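Local atomic coordinates of uncharacterized conserved protein (PDB entry 2ZBV), a protein that binds adenosine and, as a member of the SAM hydrolase / SAM-dependent halogenase family, probably acts on S-adenosyl-L-methionine. Residues K19-R24 with F132-A137; N121-F124 with G128-I131; T185-D190 with D257-C262; A77-T82 with L143-V148. All blocks are in the same frame, centred on the assembly; numbering follows the deposited sequence.

Interaction 1 of 4, residues K19-R24 with F132-A137; sequences KAVIKR and FAPVAA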
loop_
_atom_site.group_PDB
_atom_site.type_symbol
_atom_site.label_atom_id
_atom_site.label_comp_id
_atom_site.label_asym_id
_atom_site.label_seq_id
_atom_site.Cartn_x
_atom_site.Cartn_y
_atom_site.Cartn_z
ATOM N N LYS A 19 0.228 -2.417 -13.754
ATOM C CA LYS A 19 -0.973 -1.587 -13.855
ATOM C C LYS A 19 -0.881 -0.697 -15.089
ATOM O O LYS A 19 -1.883 -0.450 -15.769
ATOM C CB LYS A 19 -1.138 -0.727 -12.599
ATOM C CG LYS A 19 -1.607 -1.509 -11.377
ATOM C CD LYS A 19 -1.933 -0.567 -10.232
ATOM C CE LYS A 19 -2.451 -1.325 -9.016
ATOM N NZ LYS A 19 -2.703 -0.387 -7.883
ATOM N N ALA A 20 0.330 -0.221 -15.372
ATOM C CA ALA A 20 0.561 0.626 -16.537
ATOM C C ALA A 20 0.242 -0.169 -17.798
ATOM O O ALA A 20 -0.393 0.345 -18.715
ATOM C CB ALA A 20 2.005 1.105 -16.565
ATOM N N VAL A 21 0.668 -1.428 -17.832
ATOM C CA VAL A 21 0.413 -2.283 -18.983
ATOM C C VAL A 21 -1.089 -2.488 -19.177
ATOM O O VAL A 21 -1.592 -2.441 -20.298
ATOM C CB VAL A 21 1.094 -3.656 -18.814
ATOM C CG1 VAL A 21 0.549 -4.641 -19.839
ATOM C CG2 VAL A 21 2.612 -3.504 -18.978
ATOM N N ILE A 22 -1.799 -2.717 -18.076
ATOM C CA ILE A 22 -3.237 -2.916 -18.129
ATOM C C ILE A 22 -3.946 -1.663 -18.644
ATOM O O ILE A 22 -4.791 -1.743 -19.539
ATOM C CB ILE A 22 -3.798 -3.267 -16.733
ATOM C CG1 ILE A 22 -3.265 -4.633 -16.294
ATOM C CG2 ILE A 22 -5.340 -3.254 -16.763
ATOM C CD1 ILE A 22 -3.699 -5.037 -14.894
ATOM N N LYS A 23 -3.585 -0.512 -18.082
ATOM C CA LYS A 23 -4.187 0.767 -18.453
ATOM C C LYS A 23 -3.836 1.229 -19.865
ATOM O O LYS A 23 -4.533 2.069 -20.441
ATOM C CB LYS A 23 -3.773 1.846 -17.452
ATOM C CG LYS A 23 -4.417 1.705 -16.083
ATOM C CD LYS A 23 -5.907 2.009 -16.151
ATOM C CE LYS A 23 -6.518 2.112 -14.764
ATOM N NZ LYS A 23 -7.925 2.597 -14.835
ATOM N N ARG A 24 -2.745 0.699 -20.410
ATOM C CA ARG A 24 -2.331 1.052 -21.764
ATOM C C ARG A 24 -3.275 0.314 -22.699
ATOM O O ARG A 24 -3.694 0.848 -23.725
ATOM C CB ARG A 24 -0.879 0.622 -22.025
ATOM C CG ARG A 24 0.146 1.395 -21.203
ATOM C CD ARG A 24 1.575 0.872 -21.378
ATOM N NE ARG A 24 2.106 1.174 -22.707
ATOM C CZ ARG A 24 3.380 1.026 -23.062
ATOM N NH1 ARG A 24 4.275 0.578 -22.187
ATOM N NH2 ARG A 24 3.762 1.331 -24.296
ATOM N N PHE A 132 0.322 -12.387 -18.101
ATOM C CA PHE A 132 -0.876 -12.388 -17.262
ATOM C C PHE A 132 -1.668 -11.093 -17.232
ATOM O O PHE A 132 -2.882 -11.103 -17.451
ATOM C CB PHE A 132 -0.518 -12.795 -15.827
ATOM C CG PHE A 132 -0.019 -14.207 -15.706
ATOM C CD1 PHE A 132 -0.790 -15.272 -16.168
ATOM C CD2 PHE A 132 1.216 -14.474 -15.123
ATOM C CE1 PHE A 132 -0.338 -16.582 -16.054
ATOM C CE2 PHE A 132 1.684 -15.784 -15.002
ATOM C CZ PHE A 132 0.908 -16.839 -15.466
ATOM N N ALA A 133 -0.993 -9.979 -16.955
ATOM C CA ALA A 133 -1.683 -8.698 -16.880
ATOM C C ALA A 133 -2.393 -8.341 -18.184
ATOM O O ALA A 133 -3.581 -8.039 -18.178
ATOM C CB ALA A 133 -0.704 -7.583 -16.478
ATOM N N PRO A 134 -1.679 -8.374 -19.320
ATOM C CA PRO A 134 -2.370 -8.028 -20.567
ATOM C C PRO A 134 -3.536 -8.961 -20.892
ATOM O O PRO A 134 -4.568 -8.520 -21.409
ATOM C CB PRO A 134 -1.246 -8.061 -21.610
ATOM C CG PRO A 134 -0.218 -8.994 -21.009
ATOM C CD PRO A 134 -0.242 -8.599 -19.554
ATOM N N VAL A 135 -3.384 -10.244 -20.585
ATOM C CA VAL A 135 -4.457 -11.195 -20.835
ATOM C C VAL A 135 -5.683 -10.831 -19.993
ATOM O O VAL A 135 -6.814 -10.812 -20.497
ATOM C CB VAL A 135 -4.003 -12.637 -20.527
ATOM C CG1 VAL A 135 -5.205 -13.564 -20.412
ATOM C CG2 VAL A 135 -3.087 -13.126 -21.650
ATOM N N ALA A 136 -5.459 -10.522 -18.715
ATOM C CA ALA A 136 -6.560 -10.134 -17.838
ATOM C C ALA A 136 -7.195 -8.861 -18.388
ATOM O O ALA A 136 -8.416 -8.714 -18.378
ATOM C CB ALA A 136 -6.050 -9.891 -16.414
ATOM N N ALA A 137 -6.358 -7.942 -18.863
ATOM C CA ALA A 137 -6.841 -6.684 -19.418
ATOM C C ALA A 137 -7.766 -6.914 -20.614
ATOM O O ALA A 137 -8.814 -6.278 -20.713
ATOM C CB ALA A 137 -5.672 -5.803 -19.831
#
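Ile-22 and Ala-137 bring their CA atoms to 5.4 Å where segments 19-24 and 132-137 of helices 14-25 and 127-140 pack side by side, the two segment axes 8.7 Å apart at closest approach and running in broadly the same direction with a crossing angle of -33°. On the second helix the small residues Ala-133 and Ala-137, one turn apart, both point their CB atoms toward the first helix, and Ile-22 meets the pair of them. CG1 of Ile-22 lies against Ala-133, 3.9 Å from CB, and passes beside that residue's carbonyl oxygen; CG2 rests 4.0 Å from Ala-137 CB. With CG1 anti to its own carbonyl carbon (chi1 -66°), Ile-22 turns its branches to different turns of the partner helix. Val-21 adds a second point of contact: its CG1 meets Pro-134 at the ring atom CD, 4.0 Å away. Pro-134 has no N-H to give to the preceding turn, and helix 127-140 is kinked there, so the ring carbon CD that meets Val-21 sits just where the regular backbone bonding is interrupted. The contact joins two helices of the N-terminal domain, and the side chain of Ala-133 lies about 6 Å from that of Trp-8, which binds adenosine. Ile-25 of the first helix continues the packing onto Pro-134 and Ala-137, while Ile-22 also touches Leu-64 of strand 62-66. Lys-23 forms a salt bridge with Glu-30 of the second subunit. Between the two segments the side-chain packing is apolar and buried, so it depends on the fit of branched side chains against alanines and a proline.

Interaction 2 of 4, residues N121-F124 with G128-I131; sequences NPSF and GRDI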
loop_
_atom_site.group_PDB
_atom_site.type_symbol
_atom_site.label_atom_id
_atom_site.label_comp_id
_atom_site.label_asym_id
_atom_site.label_seq_id
_atom_site.Cartn_x
_atom_site.Cartn_y
_atom_site.Cartn_z
ATOM N N ASN A 121 8.404 -11.059 -27.162
ATOM C CA ASN A 121 9.297 -11.956 -26.433
ATOM C C ASN A 121 9.213 -11.635 -24.942
ATOM O O ASN A 121 9.905 -10.745 -24.447
ATOM C CB ASN A 121 10.742 -11.775 -26.914
ATOM C CG ASN A 121 10.951 -12.257 -28.339
ATOM O OD1 ASN A 121 11.770 -11.703 -29.074
ATOM N ND2 ASN A 121 10.226 -13.304 -28.731
ATOM N N PRO A 122 8.352 -12.353 -24.207
ATOM C CA PRO A 122 8.185 -12.134 -22.767
ATOM C C PRO A 122 9.476 -12.341 -21.976
ATOM O O PRO A 122 10.287 -13.202 -22.314
ATOM C CB PRO A 122 7.131 -13.169 -22.381
ATOM C CG PRO A 122 6.326 -13.325 -23.638
ATOM C CD PRO A 122 7.394 -13.361 -24.699
ATOM N N SER A 123 9.657 -11.547 -20.922
ATOM C CA SER A 123 10.823 -11.686 -20.057
ATOM C C SER A 123 10.729 -13.098 -19.485
ATOM O O SER A 123 9.637 -13.663 -19.405
ATOM C CB SER A 123 10.761 -10.675 -18.913
ATOM O OG SER A 123 9.601 -10.891 -18.121
ATOM N N PHE A 124 11.856 -13.673 -19.083
ATOM C CA PHE A 124 11.831 -15.024 -18.540
ATOM C C PHE A 124 11.254 -15.093 -17.137
ATOM O O PHE A 124 10.676 -16.105 -16.758
ATOM C CB PHE A 124 13.241 -15.624 -18.491
ATOM C CG PHE A 124 13.932 -15.667 -19.819
ATOM C CD1 PHE A 124 13.327 -16.276 -20.914
ATOM C CD2 PHE A 124 15.198 -15.109 -19.972
ATOM C CE1 PHE A 124 13.977 -16.329 -22.146
ATOM C CE2 PHE A 124 15.860 -15.154 -21.200
ATOM C CZ PHE A 124 15.249 -15.765 -22.289
ATOM N N GLY A 128 4.055 -12.002 -15.144
ATOM C CA GLY A 128 2.982 -11.217 -14.560
ATOM C C GLY A 128 2.720 -9.955 -15.370
ATOM O O GLY A 128 1.570 -9.551 -15.553
ATOM N N ARG A 129 3.784 -9.327 -15.859
ATOM C CA ARG A 129 3.665 -8.101 -16.660
ATOM C C ARG A 129 3.482 -8.367 -18.156
ATOM O O ARG A 129 2.680 -7.708 -18.824
ATOM C CB ARG A 129 4.922 -7.228 -16.499
ATOM C CG ARG A 129 4.985 -6.027 -17.456
ATOM C CD ARG A 129 6.396 -5.428 -17.544
ATOM N NE ARG A 129 7.336 -6.341 -18.196
ATOM C CZ ARG A 129 8.662 -6.225 -18.149
ATOM N NH1 ARG A 129 9.227 -5.227 -17.478
ATOM N NH2 ARG A 129 9.425 -7.121 -18.766
ATOM N N ASP A 130 4.234 -9.338 -18.668
ATOM C CA ASP A 130 4.231 -9.639 -20.092
ATOM C C ASP A 130 3.157 -10.556 -20.638
ATOM O O ASP A 130 2.866 -10.511 -21.836
ATOM C CB ASP A 130 5.602 -10.188 -20.494
ATOM C CG ASP A 130 6.729 -9.246 -20.128
ATOM O OD1 ASP A 130 6.480 -8.022 -20.087
ATOM O OD2 ASP A 130 7.863 -9.725 -19.894
ATOM N N ILE A 131 2.568 -11.374 -19.774
ATOM C CA ILE A 131 1.548 -12.320 -20.209
ATOM C C ILE A 131 0.236 -12.267 -19.424
ATOM O O ILE A 131 -0.837 -12.126 -20.011
ATOM C CB ILE A 131 2.087 -13.764 -20.141
ATOM C CG1 ILE A 131 3.348 -13.898 -21.007
ATOM C CG2 ILE A 131 1.000 -14.745 -20.588
ATOM C CD1 ILE A 131 3.966 -15.307 -21.004
#
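Ser-123 and Asp-130 make a polar anchor between the loop that leads into helix 127-140 and the helix's first turns, next to the adenosine pocket. The carboxylate atom OD2 takes two bonds from the serine: the backbone N donates at 2.8 Å with an angle of 164°, and the hydroxyl OG donates at 2.7 Å. Both arrive on the anti side of OD2, tilted some 30° out of the carboxylate plane. From the syn side comes Arg-129, which grips its neighbour side-on, NE to OD1 at 2.7 Å and NH2 to OD2 at 3.2 Å, the latter along the syn lone pair. A bend at chi3 (68°) folds the arginine chain back so that its guanidinium presents an edge to the carboxylate. OD2 thus accepts three bonds, which should fix the rotation of the acid and favour its charged form. Beside this polar group, Pro-122 lays its CB 3.8 Å from Asp-130 CB and its CG 4.0 Å from Ile-131 CG1. An asparagine in place of Asp-130 would probably cost Arg-129 its acidic partner within the helix and weaken the double hold on Ser-123, setting the loop freer to shift. The helix has a wider pi-type turn at 128-131. Thr-125, which binds adenosine, lies in the short link between the two segments, so the anchor brackets a pocket residue. Arg-129 reaches beyond the helix to Asp-56 of the second subunit through NH1, Ile-131 packs on Phe-117, and Pro-122 rests on Arg-114 in the chain that links strand 105-110 to helix 127-140.

Interaction 3 of 4, residues T185-D190 with D257-C262; sequences TNIPFD and DEIEIC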
loop_
_atom_site.group_PDB
_atom_site.type_symbol
_atom_site.label_atom_id
_atom_site.label_comp_id
_atom_site.label_asym_id
_atom_site.label_seq_id
_atom_site.Cartn_x
_atom_site.Cartn_y
_atom_site.Cartn_z
ATOM N N THR A 185 -8.869 -19.848 10.470
ATOM C CA THR A 185 -8.620 -21.224 10.053
ATOM C C THR A 185 -9.306 -21.515 8.725
ATOM O O THR A 185 -9.923 -20.633 8.128
ATOM C CB THR A 185 -9.155 -22.235 11.095
ATOM O OG1 THR A 185 -10.585 -22.226 11.075
ATOM C CG2 THR A 185 -8.684 -21.864 12.493
ATOM N N ASN A 186 -9.192 -22.759 8.274
ATOM C CA ASN A 186 -9.814 -23.186 7.030
ATOM C C ASN A 186 -11.072 -23.968 7.387
ATOM O O ASN A 186 -11.645 -24.663 6.554
ATOM C CB ASN A 186 -8.847 -24.064 6.231
ATOM C CG ASN A 186 -8.538 -25.375 6.924
ATOM O OD1 ASN A 186 -8.564 -25.466 8.154
ATOM N ND2 ASN A 186 -8.227 -26.401 6.133
ATOM N N ILE A 187 -11.496 -23.836 8.640
ATOM C CA ILE A 187 -12.686 -24.515 9.143
ATOM C C ILE A 187 -13.917 -23.629 8.960
ATOM O O ILE A 187 -13.999 -22.543 9.530
ATOM C CB ILE A 187 -12.543 -24.831 10.650
ATOM C CG1 ILE A 187 -11.330 -25.730 10.883
ATOM C CG2 ILE A 187 -13.815 -25.495 11.169
ATOM C CD1 ILE A 187 -10.900 -25.802 12.335
ATOM N N PRO A 188 -14.896 -24.079 8.160
ATOM C CA PRO A 188 -16.078 -23.233 7.986
ATOM C C PRO A 188 -16.791 -23.119 9.328
ATOM O O PRO A 188 -16.906 -24.111 10.053
ATOM C CB PRO A 188 -16.911 -24.000 6.958
ATOM C CG PRO A 188 -15.886 -24.840 6.222
ATOM C CD PRO A 188 -14.990 -25.295 7.337
ATOM N N PHE A 189 -17.264 -21.927 9.673
ATOM C CA PHE A 189 -17.952 -21.775 10.950
ATOM C C PHE A 189 -19.210 -22.641 10.973
ATOM O O PHE A 189 -19.669 -23.047 12.039
ATOM C CB PHE A 189 -18.326 -20.318 11.214
ATOM C CG PHE A 189 -18.525 -20.014 12.671
ATOM C CD1 PHE A 189 -17.430 -19.854 13.513
ATOM C CD2 PHE A 189 -19.802 -19.944 13.213
ATOM C CE1 PHE A 189 -17.603 -19.632 14.876
ATOM C CE2 PHE A 189 -19.986 -19.724 14.576
ATOM C CZ PHE A 189 -18.884 -19.568 15.409
ATOM N N ASP A 190 -19.767 -22.915 9.795
ATOM C CA ASP A 190 -20.955 -23.763 9.685
ATOM C C ASP A 190 -20.597 -25.181 10.111
ATOM O O ASP A 190 -21.352 -25.835 10.827
ATOM C CB ASP A 190 -21.479 -23.791 8.246
ATOM C CG ASP A 190 -22.218 -22.526 7.871
ATOM O OD1 ASP A 190 -23.078 -22.085 8.664
ATOM O OD2 ASP A 190 -21.948 -21.977 6.780
ATOM N N ASP A 257 -0.059 -24.190 10.619
ATOM C CA ASP A 257 -0.118 -24.981 11.842
ATOM C C ASP A 257 -1.463 -25.668 12.044
ATOM O O ASP A 257 -2.520 -25.083 11.797
ATOM C CB ASP A 257 0.186 -24.097 13.054
ATOM C CG ASP A 257 1.636 -23.664 13.114
ATOM O OD1 ASP A 257 2.362 -23.883 12.122
ATOM O OD2 ASP A 257 2.048 -23.099 14.150
ATOM N N GLU A 258 -1.411 -26.919 12.490
ATOM C CA GLU A 258 -2.618 -27.695 12.745
ATOM C C GLU A 258 -3.333 -27.097 13.944
ATOM O O GLU A 258 -2.699 -26.675 14.903
ATOM C CB GLU A 258 -2.277 -29.155 13.056
ATOM C CG GLU A 258 -1.740 -29.956 11.882
ATOM C CD GLU A 258 -1.552 -31.430 12.221
ATOM O OE1 GLU A 258 -1.141 -32.202 11.327
ATOM O OE2 GLU A 258 -1.816 -31.817 13.380
ATOM N N ILE A 259 -4.655 -27.062 13.893
ATOM C CA ILE A 259 -5.404 -26.519 15.008
ATOM C C ILE A 259 -6.636 -27.379 15.265
ATOM O O ILE A 259 -7.311 -27.821 14.336
ATOM C CB ILE A 259 -5.807 -25.044 14.745
ATOM C CG1 ILE A 259 -6.271 -24.395 16.048
ATOM C CG2 ILE A 259 -6.902 -24.970 13.694
ATOM C CD1 ILE A 259 -6.448 -22.887 15.940
ATOM N N GLU A 260 -6.908 -27.623 16.538
ATOM C CA GLU A 260 -8.040 -28.436 16.934
ATOM C C GLU A 260 -8.945 -27.666 17.883
ATOM O O GLU A 260 -8.471 -26.950 18.761
ATOM C CB GLU A 260 -7.530 -29.712 17.606
ATOM C CG GLU A 260 -8.568 -30.468 18.410
ATOM C CD GLU A 260 -7.967 -31.654 19.144
ATOM O OE1 GLU A 260 -7.487 -32.586 18.464
ATOM O OE2 GLU A 260 -7.971 -31.648 20.397
ATOM N N ILE A 261 -10.250 -27.820 17.697
ATOM C CA ILE A 261 -11.225 -27.146 18.535
ATOM C C ILE A 261 -12.216 -28.162 19.101
ATOM O O ILE A 261 -13.080 -28.670 18.382
ATOM C CB ILE A 261 -11.972 -26.074 17.724
ATOM C CG1 ILE A 261 -10.957 -25.109 17.109
ATOM C CG2 ILE A 261 -12.933 -25.310 18.624
ATOM C CD1 ILE A 261 -11.509 -24.276 15.992
ATOM N N CYS A 262 -12.072 -28.453 20.392
ATOM C CA CYS A 262 -12.926 -29.413 21.087
ATOM C C CYS A 262 -14.154 -28.776 21.715
ATOM O O CYS A 262 -14.094 -27.666 22.248
ATOM C CB CYS A 262 -12.141 -30.127 22.191
ATOM S SG CYS A 262 -10.882 -31.281 21.619
#
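Thr-185 closes an ST turn just where the chain leaves its strand and turns a corner: OG1 accepts from Ile-187 N at 3.1 Å, while the methyl CG2 is left to meet Ile-259 on strand 258-262. OG1 sits between the backbone N and the carbonyl carbon (chi1 70°), and that rotation sends CG2 to within 3.8 Å of Ile-259 CG2, the two side chains set roughly perpendicular. The hydroxyl has a further partner in the backbone oxygen of Leu-238, so both its roles are used. Beyond the corner, Ile-187 follows with its long branch. Its end atom CD1 comes 4.0 Å from Ile-261 CD1, the two chains lying alongside and pointing opposite ways, and lies 4.3 Å from Ile-259 CG2. Ile-259 and Ile-261, two residues apart on the strand, both point toward the turn, whereas Glu-260 between them points away, and its OE1 forms salt bridges with Lys-169 and Arg-206. A valine at Thr-185 would probably keep the methyl packing but lose the hydroxyl, leaving Ile-187 N and Leu-238 O without this mate and the corner less firmly set. Residues 183-185 and 258-262 both pair with strand 169-177 in the mixed sheet of the C-terminal domain, and Ile-240 on strand 237-242 touches Thr-185 and Ile-259 alike. Strand 202-207 borders Ile-259 and Ile-261 through Val-205, Val-207 and Val-203, while Pro-163 lies against Ile-187.

Interaction 4 of 4, residues A77-T82 with L143-V148; sequences AIVMKT and LPLERV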
loop_
_atom_site.group_PDB
_atom_site.type_symbol
_atom_site.label_atom_id
_atom_site.label_comp_id
_atom_site.label_asym_id
_atom_site.label_seq_id
_atom_site.Cartn_x
_atom_site.Cartn_y
_atom_site.Cartn_z
ATOM N N ALA A 77 0.538 -21.565 -18.101
ATOM C CA ALA A 77 -0.069 -20.280 -17.788
ATOM C C ALA A 77 -1.520 -20.554 -18.178
ATOM O O ALA A 77 -1.781 -21.006 -19.295
ATOM C CB ALA A 77 0.525 -19.191 -18.664
ATOM N N ILE A 78 -2.457 -20.294 -17.276
ATOM C CA ILE A 78 -3.855 -20.605 -17.559
ATOM C C ILE A 78 -4.875 -19.530 -17.205
ATOM O O ILE A 78 -4.562 -18.532 -16.552
ATOM C CB ILE A 78 -4.292 -21.886 -16.796
ATOM C CG1 ILE A 78 -4.182 -21.645 -15.286
ATOM C CG2 ILE A 78 -3.412 -23.069 -17.175
ATOM C CD1 ILE A 78 -4.764 -22.765 -14.439
ATOM N N VAL A 79 -6.106 -19.757 -17.662
ATOM C CA VAL A 79 -7.242 -18.881 -17.379
ATOM C C VAL A 79 -8.379 -19.842 -17.041
ATOM O O VAL A 79 -8.740 -20.700 -17.852
ATOM C CB VAL A 79 -7.672 -18.013 -18.589
ATOM C CG1 VAL A 79 -8.931 -17.242 -18.230
ATOM C CG2 VAL A 79 -6.572 -17.034 -18.973
HETATM N N MSE A 80 -8.927 -19.708 -15.837
HETATM C CA MSE A 80 -10.003 -20.581 -15.382
HETATM C C MSE A 80 -11.315 -19.824 -15.243
HETATM O O MSE A 80 -11.336 -18.637 -14.888
HETATM C CB MSE A 80 -9.627 -21.214 -14.030
HETATM C CG MSE A 80 -10.692 -22.135 -13.419
HETATM SE SE MSE A 80 -10.360 -22.584 -11.565
HETATM C CE MSE A 80 -9.218 -24.094 -11.823
ATOM N N LYS A 81 -12.408 -20.509 -15.560
ATOM C CA LYS A 81 -13.738 -19.931 -15.430
ATOM C C LYS A 81 -14.455 -20.817 -14.425
ATOM O O LYS A 81 -14.548 -22.034 -14.608
ATOM C CB LYS A 81 -14.490 -19.946 -16.759
ATOM C CG LYS A 81 -15.865 -19.294 -16.687
ATOM C CD LYS A 81 -16.654 -19.516 -17.972
ATOM C CE LYS A 81 -18.088 -19.015 -17.841
ATOM N NZ LYS A 81 -18.931 -19.447 -19.007
ATOM N N THR A 82 -14.931 -20.213 -13.346
ATOM C CA THR A 82 -15.628 -20.959 -12.315
ATOM C C THR A 82 -17.126 -20.902 -12.572
ATOM O O THR A 82 -17.620 -19.989 -13.236
ATOM C CB THR A 82 -15.284 -20.411 -10.910
ATOM O OG1 THR A 82 -15.345 -18.983 -10.920
ATOM C CG2 THR A 82 -13.892 -20.847 -10.513
ATOM N N LEU A 143 -12.868 -9.639 -24.434
ATOM C CA LEU A 143 -12.276 -10.711 -25.234
ATOM C C LEU A 143 -12.866 -12.056 -24.830
ATOM O O LEU A 143 -12.881 -12.401 -23.650
ATOM C CB LEU A 143 -10.757 -10.773 -25.037
ATOM C CG LEU A 143 -10.081 -11.912 -25.813
ATOM C CD1 LEU A 143 -9.788 -11.434 -27.225
ATOM C CD2 LEU A 143 -8.793 -12.350 -25.126
ATOM N N PRO A 144 -13.359 -12.839 -25.808
ATOM C CA PRO A 144 -13.947 -14.157 -25.535
ATOM C C PRO A 144 -12.876 -15.080 -24.969
ATOM O O PRO A 144 -11.733 -15.057 -25.427
ATOM C CB PRO A 144 -14.427 -14.623 -26.915
ATOM C CG PRO A 144 -14.653 -13.329 -27.669
ATOM C CD PRO A 144 -13.476 -12.496 -27.238
ATOM N N LEU A 145 -13.254 -15.899 -23.991
ATOM C CA LEU A 145 -12.324 -16.818 -23.345
ATOM C C LEU A 145 -11.620 -17.778 -24.308
ATOM O O LEU A 145 -10.423 -18.031 -24.177
ATOM C CB LEU A 145 -13.063 -17.619 -22.272
ATOM C CG LEU A 145 -12.201 -18.556 -21.424
ATOM C CD1 LEU A 145 -11.089 -17.756 -20.750
ATOM C CD2 LEU A 145 -13.069 -19.252 -20.387
ATOM N N GLU A 146 -12.372 -18.308 -25.270
ATOM C CA GLU A 146 -11.840 -19.247 -26.256
ATOM C C GLU A 146 -10.656 -18.687 -27.037
ATOM O O GLU A 146 -9.876 -19.440 -27.617
ATOM C CB GLU A 146 -12.938 -19.628 -27.246
ATOM C CG GLU A 146 -13.546 -18.416 -27.922
ATOM C CD GLU A 146 -14.627 -18.778 -28.907
ATOM O OE1 GLU A 146 -15.486 -19.616 -28.557
ATOM O OE2 GLU A 146 -14.622 -18.216 -30.023
ATOM N N ARG A 147 -10.531 -17.365 -27.056
ATOM C CA ARG A 147 -9.451 -16.709 -27.777
ATOM C C ARG A 147 -8.113 -16.763 -27.032
ATOM O O ARG A 147 -7.071 -16.425 -27.593
ATOM C CB ARG A 147 -9.821 -15.252 -28.051
ATOM C CG ARG A 147 -11.130 -15.068 -28.806
ATOM C CD ARG A 147 -11.049 -15.613 -30.218
ATOM N NE ARG A 147 -9.924 -15.042 -30.950
ATOM C CZ ARG A 147 -8.896 -15.757 -31.395
ATOM N NH1 ARG A 147 -8.863 -17.065 -31.184
ATOM N NH2 ARG A 147 -7.899 -15.170 -32.044
ATOM N N VAL A 148 -8.139 -17.180 -25.769
ATOM C CA VAL A 148 -6.907 -17.267 -24.989
ATOM C C VAL A 148 -6.076 -18.473 -25.429
ATOM O O VAL A 148 -4.851 -18.415 -25.434
ATOM C CB VAL A 148 -7.205 -17.382 -23.471
ATOM C CG1 VAL A 148 -5.913 -17.613 -22.694
ATOM C CG2 VAL A 148 -7.893 -16.112 -22.982
#
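Val-79 meets Leu-145 in a tight methyl contact, CG1 to CD1 at 3.4 Å, shorter than usual van der Waals separation. The two side chains overlap flank to flank, each heading toward the other's backbone. The other methyl of Val-79, CG2, turns to Val-148 and lies 3.8 Å from its CG1, so the valine's two branches are shared between two partners. Leu-145 likewise divides its methyls, for CD2 reaches Lys-81 CB at 4.0 Å. It is CB of Lys-81 that takes part; CG anti to the backbone N (chi1 -177°) and an extended chain carry the amino end away. Residues 77-82 form an inner strand of the mixed sheet of the N-terminal domain, antiparallel to both 87-91 and 105-110. Alternation along that strand turns Val-79 and Lys-81 to the same side, toward the loop, and Ile-78 and Met-80, the latter a selenomethionine, away from it. A short 3-10 turn beginning at Leu-145 presents Leu-145 and Val-148 together, with Val-148 N bonded to Leu-145 O at 2.9 Å. Farther out, Val-135 and Leu-139 of helix 127-140 cover Val-79, and Ile-111 touches both valines.

In the fold
Interactions 1, 2 and 4 lie together in the N-terminal domain, and interaction 3 stands alone in the C-terminal domain, its centre about 34 to 39 Å from theirs. Helix 127-140 carries one segment each of interactions 1 and 2, whose centres are about 11 Å apart and which touch, Ala-133 N lying 3.0 Å from Gly-128 O; both also touch the second subunit. The same helix packs on strand 77-82 of interaction 4. Along the chain, interaction 2 is nested within both 1 and 4, which cross each other, and interaction 3 comes last. Helix 127-140 therefore joins helix 14-25, the loop that leads into pocket residues Thr-125 and Phe-126, and the N-terminal sheet.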